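Local coordinates for peroxisomal membrane protein LPX1 (Saccharomyces cerevisiae, PDB 2Y6U), which hydrolyses acyl esters in yeast peroxisomes as an alpha/beta hydrolase with esterase, lipase and phospholipase A activity, at residues D99-V102 and R103-R107; A260-L263 and L264-N268; I334-I337 and N338-I341. One frame throughout, in Å; residues are numbered along the deposited sequence.

All three contacts are local, between neighbouring turns of one chain. Contacts 1 and 2 both lie where a short helix gives way to loop, at 98-103 and 259-264; their centres are about 16 Å apart, on the same side of the chain's centre, and both meet the second subunit. Contact 3 sits on the opposite side, inside the long helix 330-347, which rests on the main sheet and whose residues 334-341 touch no other chain of the assembly. Contact 2 is buried and mixes leucine and methionine packing with two amides and one water bridge. Contact 1 is partly buried and rich in arginines paired with outside acceptors. Contact 3 divides its faces between isoleucines and a stacked group of charged and aromatic side chains.

Contact 1 (D99-V102 and R103-R107)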
ATOM      1  N   ASP A  99      18.942   1.114  14.428  1.00 31.58           N
ATOM      2  CA  ASP A  99      19.443   2.453  14.094  1.00 30.89           C
ATOM      3  C   ASP A  99      18.270   3.330  13.795  1.00 30.15           C
ATOM      4  O   ASP A  99      18.374   4.572  13.952  1.00 31.23           O
ATOM      5  CB  ASP A  99      20.440   2.381  12.937  1.00 30.54           C
ATOM      6  CG  ASP A  99      21.785   1.770  13.356  1.00 34.01           C
ATOM      7  OD1 ASP A  99      22.238   1.953  14.507  1.00 36.06           O
ATOM      8  OD2 ASP A  99      22.404   1.108  12.506  1.00 36.19           O
ATOM      9  N   SER A 100      17.130   2.729  13.408  1.00 27.07           N
ATOM     10  CA  SER A 100      15.969   3.536  13.145  1.00 27.10           C
ATOM     11  C   SER A 100      15.442   4.126  14.439  1.00 26.99           C
ATOM     12  O   SER A 100      15.167   5.320  14.500  1.00 27.65           O
ATOM     13  CB  SER A 100      14.868   2.716  12.503  1.00 25.02           C
ATOM     14  OG  SER A 100      15.281   2.324  11.181  1.00 28.97           O
ATOM     15  N   ALA A 101      15.486   3.318  15.511  1.00 27.66           N
ATOM     16  CA  ALA A 101      15.070   3.801  16.827  1.00 28.31           C
ATOM     17  C   ALA A 101      15.911   4.947  17.300  1.00 29.63           C
ATOM     18  O   ALA A 101      15.423   5.890  17.900  1.00 30.98           O
ATOM     19  CB  ALA A 101      15.095   2.652  17.916  1.00 26.58           C
ATOM     20  N   VAL A 102      17.223   4.847  17.078  1.00 30.50           N
ATOM     21  CA  VAL A 102      18.117   5.923  17.439  1.00 34.27           C
ATOM     22  C   VAL A 102      17.715   7.203  16.673  1.00 34.22           C
ATOM     23  O   VAL A 102      17.635   8.275  17.281  1.00 32.39           O
ATOM     24  CB  VAL A 102      19.617   5.493  17.215  1.00 35.89           C
ATOM     25  CG1 VAL A 102      20.647   6.665  17.452  1.00 36.28           C
ATOM     26  CG2 VAL A 102      19.969   4.209  18.135  1.00 34.20           C
ATOM     27  N   ARG A 103      17.500   7.102  15.371  1.00 31.63           N
ATOM     28  CA  ARG A 103      17.122   8.317  14.587  1.00 35.19           C
ATOM     29  C   ARG A 103      15.811   8.939  15.113  1.00 32.77           C
ATOM     30  O   ARG A 103      15.674  10.145  15.085  1.00 34.77           O
ATOM     31  CB  ARG A 103      16.814   8.016  13.132  1.00 34.80           C
ATOM     32  CG  ARG A 103      17.948   7.843  12.136  1.00 43.11           C
ATOM     33  CD  ARG A 103      18.709   9.027  11.774  1.00 50.95           C
ATOM     34  NE  ARG A 103      18.130   9.995  10.840  1.00 56.77           N
ATOM     35  CZ  ARG A 103      18.892  10.844  10.118  1.00 55.96           C
ATOM     36  NH1 ARG A 103      20.195  10.725  10.151  1.00 57.99           N
ATOM     37  NH2 ARG A 103      18.381  11.757   9.302  1.00 55.38           N
ATOM     38  N   ASN A 104      14.889   8.051  15.537  1.00 29.81           N
ATOM     39  CA  ASN A 104      13.539   8.384  15.930  1.00 29.21           C
ATOM     40  C   ASN A 104      13.406   8.664  17.460  1.00 32.02           C
ATOM     41  O   ASN A 104      12.289   8.917  17.954  1.00 31.24           O
ATOM     42  CB  ASN A 104      12.602   7.268  15.532  1.00 25.07           C
ATOM     43  CG  ASN A 104      12.435   7.188  14.032  1.00 24.88           C
ATOM     44  OD1 ASN A 104      12.421   8.226  13.398  1.00 26.48           O
ATOM     45  ND2 ASN A 104      12.252   6.003  13.497  1.00 22.60           N
ATOM     46  N   ARG A 105      14.536   8.794  18.149  1.00 34.16           N
ATOM     47  CA  ARG A 105      14.484   9.120  19.576  1.00 36.66           C
ATOM     48  C   ARG A 105      13.621  10.316  19.859  1.00 37.19           C
ATOM     49  O   ARG A 105      13.818  11.408  19.318  1.00 36.72           O
ATOM     50  CB  ARG A 105      15.902   9.304  20.185  1.00 41.03           C
ATOM     51  CG  ARG A 105      16.670   7.964  20.146  1.00 49.83           C
ATOM     52  CD  ARG A 105      16.378   6.997  21.348  1.00 58.30           C
ATOM     53  NE  ARG A 105      17.562   6.254  21.872  1.00 62.38           N
ATOM     54  CZ  ARG A 105      17.775   4.922  21.747  1.00 61.79           C
ATOM     55  NH1 ARG A 105      16.919   4.130  21.064  1.00 50.62           N
ATOM     56  NH2 ARG A 105      18.880   4.380  22.296  1.00 66.20           N
ATOM     57  N   GLY A 106      12.663  10.134  20.776  1.00 36.28           N
ATOM     58  CA  GLY A 106      11.741  11.201  21.180  1.00 36.21           C
ATOM     59  C   GLY A 106      10.483  11.337  20.287  1.00 33.32           C
ATOM     60  O   GLY A 106       9.610  12.082  20.646  1.00 34.83           O
ATOM     61  N   ARG A 107      10.466  10.709  19.114  1.00 30.23           N
ATOM     62  CA  ARG A 107       9.344  10.787  18.187  1.00 31.50           C
ATOM     63  C   ARG A 107       8.348   9.661  18.276  1.00 30.27           C
ATOM     64  O   ARG A 107       7.224   9.817  17.781  1.00 29.13           O
ATOM     65  CB  ARG A 107       9.806  10.727  16.739  1.00 31.03           C
ATOM     66  CG  ARG A 107      10.775  11.822  16.339  1.00 35.03           C
ATOM     67  CD  ARG A 107      11.261  11.543  14.881  1.00 38.55           C
ATOM     68  NE  ARG A 107      12.308  12.541  14.547  1.00 47.98           N
ATOM     69  CZ  ARG A 107      13.247  12.318  13.622  1.00 51.16           C
ATOM     70  NH1 ARG A 107      13.271  11.157  12.941  1.00 44.34           N
ATOM     71  NH2 ARG A 107      14.179  13.237  13.409  1.00 52.84           N
TER
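Arg103 N makes a regular helical bond to Asp99 O, 3.0 Å long, and the arginine's side chain then leads away from the turn. Asn104 is where helical backbone angles end. Asn104 N gives its hydrogen to Ser100 O at 2.9 Å, the last bond of that kind, with only a weak second one to Ala101 O. Its amide folds back over the same turn, because CG stands beside the backbone N (chi1 -70°); this brings ND2 close to Ser100 O, but at a poor angle for bonding, and ND2 goes instead to the carbonyls of Glu32 and Val95. Arg105 N hands its hydrogen to Val102 O at 3.3 Å, nearly straight at hydrogen but from well above the carbonyl plane. The side chain of Arg105 curls back along the helix end, with CG 3.0 Å from Val102 O, and bends twice so that Val102 CG2 lies over one face of the guanidinium, toward its rim. Arg105 NH1 comes within 3.9 Å of Ala101 CB. Gly106 takes up backbone angles that call for glycine. Arg107 returns to Asn104 twice: N to O at 2.8 Å, and NH1 to OD1 at 3.1 Å, in the carbonyl plane of the amide. The Glu32 carboxylate forms salt bridges with both Arg103 NH2 and Arg107 NH1, the Arg105 guanidinium reaches the carbonyls of Lys256 and Thr255, and Gly106 O accepts from Arg363 of the second subunit. Helical turn, tightening 3-10-like bonds and a glycine make this a helix C-terminus running into loop, here at the dimer interface of an alpha/beta hydrolase.

Contact 2 (A260-L263 and L264-N268); sequences AQNL and LCYMN
Leu264 lays its CD1 against the side-chain amide of Gln261, 3.7 Å from NE2, the two side chains crossing at a slant. This is the C-terminal end of the short helix 259-264 of the alpha/beta hydrolase chain, where the backbone passes from helical bonding into loop. Leu264 N still makes a regular bond to Ala260 O, at 2.9 Å. One residue on, Cys265 N bonds to Asn262 O at 3.0 Å and only weakly to Gln261 O, and Tyr266 N donates to Leu263 O at 2.9 Å. Both of these donors sit well above the plane of the carbonyl they use, as the i to i+3 spacing tightens the last turn. Gln261 does not depend on the leucine for its polar end: OE1 accepts from Asn96 and NE2 gives to Gly109 O, which holds the amide in place beside the methyl group. Phe367 and Phe374 of the second subunit pack against this side, the former on Ala260 and Gln261, the latter on Leu264 and Met267. Met267 returns to the helix end with SD 4.1 Å from Leu263 CB, an apolar contact, while Leu263 also packs on helix 194-202. Asn262 and Tyr266 run side by side in the same direction, amide and ring planes 23° apart. With CG anti to the backbone N (chi1 -158°), Asn262 OD1 comes to the edge of the Tyr266 ring, in its plane and 3.7 Å from Tyr266 CE2. Farther out, one water joins the pair, donating to Asn262 OD1 at 2.6 Å and lying 2.6 Å from Tyr266 OH.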
ATOM      1  N   ALA A 260      10.582  -0.121  26.518  1.00 35.68           N
ATOM      2  CA  ALA A 260       9.152   0.177  26.261  1.00 35.79           C
ATOM      3  C   ALA A 260       8.722  -0.202  24.868  1.00 34.51           C
ATOM      4  O   ALA A 260       7.628  -0.770  24.660  1.00 33.51           O
ATOM      5  CB  ALA A 260       8.862   1.662  26.550  1.00 37.47           C
ATOM      6  N   GLN A 261       9.587   0.072  23.874  1.00 32.43           N
ATOM      7  CA  GLN A 261       9.268  -0.242  22.437  1.00 31.44           C
ATOM      8  C   GLN A 261       9.250  -1.747  22.188  1.00 30.44           C
ATOM      9  O   GLN A 261       8.382  -2.247  21.464  1.00 30.05           O
ATOM     10  CB  GLN A 261      10.209   0.497  21.494  1.00 28.21           C
ATOM     11  CG  GLN A 261       9.977   2.003  21.515  1.00 30.11           C
ATOM     12  CD  GLN A 261       8.609   2.383  21.012  1.00 29.66           C
ATOM     13  OE1 GLN A 261       8.035   1.668  20.237  1.00 31.19           O
ATOM     14  NE2 GLN A 261       8.101   3.516  21.443  1.00 30.14           N
ATOM     15  N   ASN A 262      10.103  -2.448  22.924  1.00 31.15           N
ATOM     16  CA  ASN A 262      10.220  -3.887  22.822  1.00 30.91           C
ATOM     17  C   ASN A 262       8.859  -4.458  23.309  1.00 32.16           C
ATOM     18  O   ASN A 262       8.172  -5.198  22.571  1.00 30.53           O
ATOM     19  CB  ASN A 262      11.427  -4.363  23.666  1.00 32.63           C
ATOM     20  CG  ASN A 262      11.967  -5.683  23.242  1.00 32.93           C
ATOM     21  OD1 ASN A 262      11.223  -6.524  22.751  1.00 32.22           O
ATOM     22  ND2 ASN A 262      13.308  -5.914  23.498  1.00 32.41           N
ATOM     23  N   LEU A 263       8.437  -4.029  24.492  1.00 33.87           N
ATOM     24  CA  LEU A 263       7.196  -4.472  25.110  1.00 34.16           C
ATOM     25  C   LEU A 263       5.982  -4.148  24.235  1.00 34.74           C
ATOM     26  O   LEU A 263       5.086  -4.979  24.104  1.00 34.28           O
ATOM     27  CB  LEU A 263       7.021  -3.878  26.489  1.00 35.20           C
ATOM     28  CG  LEU A 263       7.989  -4.480  27.538  1.00 37.19           C
ATOM     29  CD1 LEU A 263       7.904  -3.710  28.858  1.00 35.53           C
ATOM     30  CD2 LEU A 263       7.713  -5.997  27.798  1.00 37.60           C
ATOM     31  N   LEU A 264       5.947  -2.935  23.662  1.00 34.25           N
ATOM     32  CA  LEU A 264       4.879  -2.542  22.762  1.00 34.25           C
ATOM     33  C   LEU A 264       4.714  -3.415  21.518  1.00 32.42           C
ATOM     34  O   LEU A 264       3.639  -3.389  20.881  1.00 32.15           O
ATOM     35  CB  LEU A 264       5.094  -1.076  22.305  1.00 34.38           C
ATOM     36  CG  LEU A 264       4.897   0.008  23.327  1.00 37.03           C
ATOM     37  CD1 LEU A 264       5.413   1.386  22.909  1.00 37.89           C
ATOM     38  CD2 LEU A 264       3.412   0.064  23.779  1.00 38.26           C
ATOM     39  N   CYS A 265       5.744  -4.175  21.147  1.00 32.85           N
ATOM     40  CA  CYS A 265       5.632  -5.104  20.061  1.00 32.40           C
ATOM     41  C   CYS A 265       4.678  -6.236  20.380  1.00 33.89           C
ATOM     42  O   CYS A 265       4.297  -6.908  19.468  1.00 35.20           O
ATOM     43  CB  CYS A 265       6.975  -5.735  19.737  1.00 34.01           C
ATOM     44  SG  CYS A 265       8.094  -4.510  18.998  1.00 34.69           S
ATOM     45  N   TYR A 266       4.360  -6.454  21.659  1.00 33.01           N
ATOM     46  CA  TYR A 266       3.578  -7.566  22.131  1.00 34.02           C
ATOM     47  C   TYR A 266       2.160  -7.154  22.547  1.00 34.22           C
ATOM     48  O   TYR A 266       1.405  -7.993  22.974  1.00 37.25           O
ATOM     49  CB  TYR A 266       4.308  -8.309  23.292  1.00 35.55           C
ATOM     50  CG  TYR A 266       5.652  -8.831  22.871  1.00 39.43           C
ATOM     51  CD1 TYR A 266       5.789 -10.127  22.281  1.00 43.71           C
ATOM     52  CD2 TYR A 266       6.786  -8.051  22.995  1.00 37.25           C
ATOM     53  CE1 TYR A 266       7.034 -10.591  21.836  1.00 44.13           C
ATOM     54  CE2 TYR A 266       8.043  -8.498  22.524  1.00 38.79           C
ATOM     55  CZ  TYR A 266       8.155  -9.765  21.947  1.00 44.79           C
ATOM     56  OH  TYR A 266       9.368 -10.207  21.546  1.00 44.92           O
ATOM     57  N   MET A 267       1.815  -5.866  22.541  1.00 32.07           N
ATOM     58  CA  MET A 267       0.671  -5.370  23.289  1.00 33.43           C
ATOM     59  C   MET A 267      -0.451  -4.903  22.365  1.00 33.40           C
ATOM     60  O   MET A 267      -1.476  -4.498  22.823  1.00 35.77           O
ATOM     61  CB  MET A 267       1.130  -4.184  24.146  1.00 35.23           C
ATOM     62  CG  MET A 267       2.125  -4.662  25.270  1.00 38.45           C
ATOM     63  SD  MET A 267       2.983  -3.259  26.115  1.00 39.93           S
ATOM     64  CE  MET A 267       1.614  -2.526  26.962  1.00 40.86           C
ATOM     65  N   ASN A 268      -0.242  -4.978  21.064  1.00 32.18           N
ATOM     66  CA  ASN A 268      -1.126  -4.238  20.124  1.00 33.13           C
ATOM     67  C   ASN A 268      -1.677  -5.098  18.984  1.00 32.28           C
ATOM     68  O   ASN A 268      -2.266  -4.545  18.038  1.00 29.55           O
ATOM     69  CB  ASN A 268      -0.204  -3.190  19.467  1.00 34.10           C
ATOM     70  CG  ASN A 268      -0.932  -1.981  19.072  1.00 38.59           C
ATOM     71  OD1 ASN A 268      -2.025  -1.635  19.610  1.00 42.35           O
ATOM     72  ND2 ASN A 268      -0.407  -1.337  18.023  1.00 40.38           N
TER
HETATM   73  O   HOH W   1      11.479  -9.116  22.498  1.00 39.14           O

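Contact 3 (I334-I337 and N338-I341); sequences IERI and NHHI
Arg336 spreads its guanidinium flat on the ring of His339, centres 4.4 Å apart and planes at 16°, with NH2 over one face of the imidazole near its rim. CG of His339 is anti to the backbone N (chi1 169°), which sets the ring alongside the arginine, both pointing the same way. A side-on, hydrogen-bonded salt bridge holds the guanidinium's rotation: Glu335 takes Arg336 by two nitrogens, NE to OE1 at 2.8 Å and NH2 to OE2 at 2.9 Å, both nearly in the guanidinium plane. NH1 forms a salt bridge with Asp316, whose other oxygen accepts from His340 NE2. Replacing Arg336 by an alanine would probably strip His339 of its stacking partner and leave the carboxylates of Glu335 and Asp316 without their shared positive mate.

The apolar pair lies on another face of the helix: Ile337 CG2 meets Ile341 CD1 at 3.6 Å. Separately, the Ile334 CG2 methyl lies alongside the Asn338 amide, 3.6 Å from Asn338 ND2, which donates to Arg74 O. Beneath all this run the i to i+4 backbone bonds, such as Asn338 N to Ile334 O at 2.8 Å. This is a helix of the alpha/beta hydrolase fold packed against the central sheet, with Ile337 and Ile341 on strand 164-168 and Arg336 and His340 on strand 286-292.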
ATOM      1  N   ILE A 334      20.103 -21.165   7.055  1.00 31.66           N
ATOM      2  CA  ILE A 334      20.710 -20.731   5.820  1.00 32.08           C
ATOM      3  C   ILE A 334      20.672 -21.824   4.753  1.00 33.08           C
ATOM      4  O   ILE A 334      20.372 -21.574   3.554  1.00 30.45           O
ATOM      5  CB  ILE A 334      22.122 -20.265   6.096  1.00 32.32           C
ATOM      6  CG1 ILE A 334      22.096 -18.951   6.858  1.00 30.68           C
ATOM      7  CG2 ILE A 334      22.971 -20.153   4.798  1.00 33.55           C
ATOM      8  CD1 ILE A 334      23.460 -18.622   7.588  1.00 34.17           C
ATOM      9  N   GLU A 335      20.908 -23.056   5.199  1.00 34.32           N
ATOM     10  CA  GLU A 335      20.884 -24.176   4.254  1.00 35.29           C
ATOM     11  C   GLU A 335      19.541 -24.312   3.650  1.00 33.05           C
ATOM     12  O   GLU A 335      19.455 -24.518   2.450  1.00 34.66           O
ATOM     13  CB  GLU A 335      21.338 -25.495   4.869  1.00 37.30           C
ATOM     14  CG  GLU A 335      21.267 -26.622   3.892  1.00 44.79           C
ATOM     15  CD  GLU A 335      19.831 -27.275   3.751  1.00 51.71           C
ATOM     16  OE1 GLU A 335      18.963 -27.141   4.674  1.00 53.65           O
ATOM     17  OE2 GLU A 335      19.588 -27.959   2.714  1.00 52.91           O
ATOM     18  N   ARG A 336      18.481 -24.079   4.435  1.00 31.60           N
ATOM     19  CA  ARG A 336      17.163 -24.052   3.865  1.00 31.85           C
ATOM     20  C   ARG A 336      16.869 -22.899   2.926  1.00 29.75           C
ATOM     21  O   ARG A 336      16.290 -23.092   1.874  1.00 32.09           O
ATOM     22  CB  ARG A 336      16.056 -24.096   4.929  1.00 30.58           C
ATOM     23  CG  ARG A 336      16.089 -25.296   5.802  1.00 34.14           C
ATOM     24  CD  ARG A 336      15.363 -26.470   5.114  1.00 39.68           C
ATOM     25  NE  ARG A 336      16.208 -27.188   4.212  1.00 36.88           N
ATOM     26  CZ  ARG A 336      15.790 -27.949   3.198  1.00 42.42           C
ATOM     27  NH1 ARG A 336      14.458 -28.210   2.899  1.00 39.69           N
ATOM     28  NH2 ARG A 336      16.740 -28.515   2.494  1.00 42.08           N
ATOM     29  N   ILE A 337      17.219 -21.715   3.331  1.00 29.45           N
ATOM     30  CA  ILE A 337      16.982 -20.553   2.520  1.00 27.72           C
ATOM     31  C   ILE A 337      17.710 -20.760   1.142  1.00 29.42           C
ATOM     32  O   ILE A 337      17.105 -20.584   0.055  1.00 29.11           O
ATOM     33  CB  ILE A 337      17.549 -19.315   3.190  1.00 26.79           C
ATOM     34  CG1 ILE A 337      16.747 -18.919   4.451  1.00 27.77           C
ATOM     35  CG2 ILE A 337      17.700 -18.172   2.150  1.00 26.11           C
ATOM     36  CD1 ILE A 337      17.318 -17.757   5.303  1.00 27.39           C
ATOM     37  N   ASN A 338      18.945 -21.246   1.174  1.00 30.14           N
ATOM     38  CA  ASN A 338      19.680 -21.449  -0.089  1.00 32.10           C
ATOM     39  C   ASN A 338      19.012 -22.506  -0.970  1.00 33.44           C
ATOM     40  O   ASN A 338      18.937 -22.377  -2.193  1.00 33.28           O
ATOM     41  CB  ASN A 338      21.130 -21.822   0.186  1.00 34.22           C
ATOM     42  CG  ASN A 338      21.932 -20.646   0.748  1.00 36.46           C
ATOM     43  OD1 ASN A 338      21.447 -19.477   0.697  1.00 36.48           O
ATOM     44  ND2 ASN A 338      23.088 -20.937   1.323  1.00 34.44           N
ATOM     45  N   HIS A 339      18.596 -23.606  -0.334  1.00 32.59           N
ATOM     46  CA  HIS A 339      17.931 -24.663  -1.038  1.00 33.96           C
ATOM     47  C   HIS A 339      16.711 -24.117  -1.754  1.00 30.78           C
ATOM     48  O   HIS A 339      16.503 -24.326  -2.977  1.00 33.42           O
ATOM     49  CB  HIS A 339      17.506 -25.796  -0.034  1.00 32.98           C
ATOM     50  CG  HIS A 339      16.586 -26.795  -0.647  1.00 38.15           C
ATOM     51  ND1 HIS A 339      17.034 -27.744  -1.537  1.00 43.36           N
ATOM     52  CD2 HIS A 339      15.238 -26.976  -0.539  1.00 36.71           C
ATOM     53  CE1 HIS A 339      16.017 -28.501  -1.918  1.00 45.17           C
ATOM     54  NE2 HIS A 339      14.914 -28.035  -1.356  1.00 42.86           N
ATOM     55  N   HIS A 340      15.882 -23.395  -1.014  1.00 31.46           N
ATOM     56  CA  HIS A 340      14.619 -22.960  -1.598  1.00 29.94           C
ATOM     57  C   HIS A 340      14.803 -21.914  -2.650  1.00 30.08           C
ATOM     58  O   HIS A 340      14.101 -21.902  -3.655  1.00 32.80           O
ATOM     59  CB  HIS A 340      13.611 -22.524  -0.548  1.00 29.49           C
ATOM     60  CG  HIS A 340      13.102 -23.647   0.264  1.00 27.36           C
ATOM     61  ND1 HIS A 340      12.371 -24.688  -0.274  1.00 32.01           N
ATOM     62  CD2 HIS A 340      13.321 -23.952   1.561  1.00 29.71           C
ATOM     63  CE1 HIS A 340      12.132 -25.575   0.686  1.00 35.72           C
ATOM     64  NE2 HIS A 340      12.669 -25.130   1.817  1.00 29.30           N
ATOM     65  N   ILE A 341      15.741 -21.026  -2.468  1.00 29.90           N
ATOM     66  CA  ILE A 341      15.990 -20.026  -3.525  1.00 29.95           C
ATOM     67  C   ILE A 341      16.511 -20.672  -4.783  1.00 32.35           C
ATOM     68  O   ILE A 341      16.101 -20.365  -5.934  1.00 32.02           O
ATOM     69  CB  ILE A 341      17.040 -18.968  -3.011  1.00 30.75           C
ATOM     70  CG1 ILE A 341      16.385 -18.064  -1.905  1.00 29.77           C
ATOM     71  CG2 ILE A 341      17.571 -18.126  -4.165  1.00 33.64           C
ATOM     72  CD1 ILE A 341      17.439 -17.044  -1.298  1.00 28.71           C
TER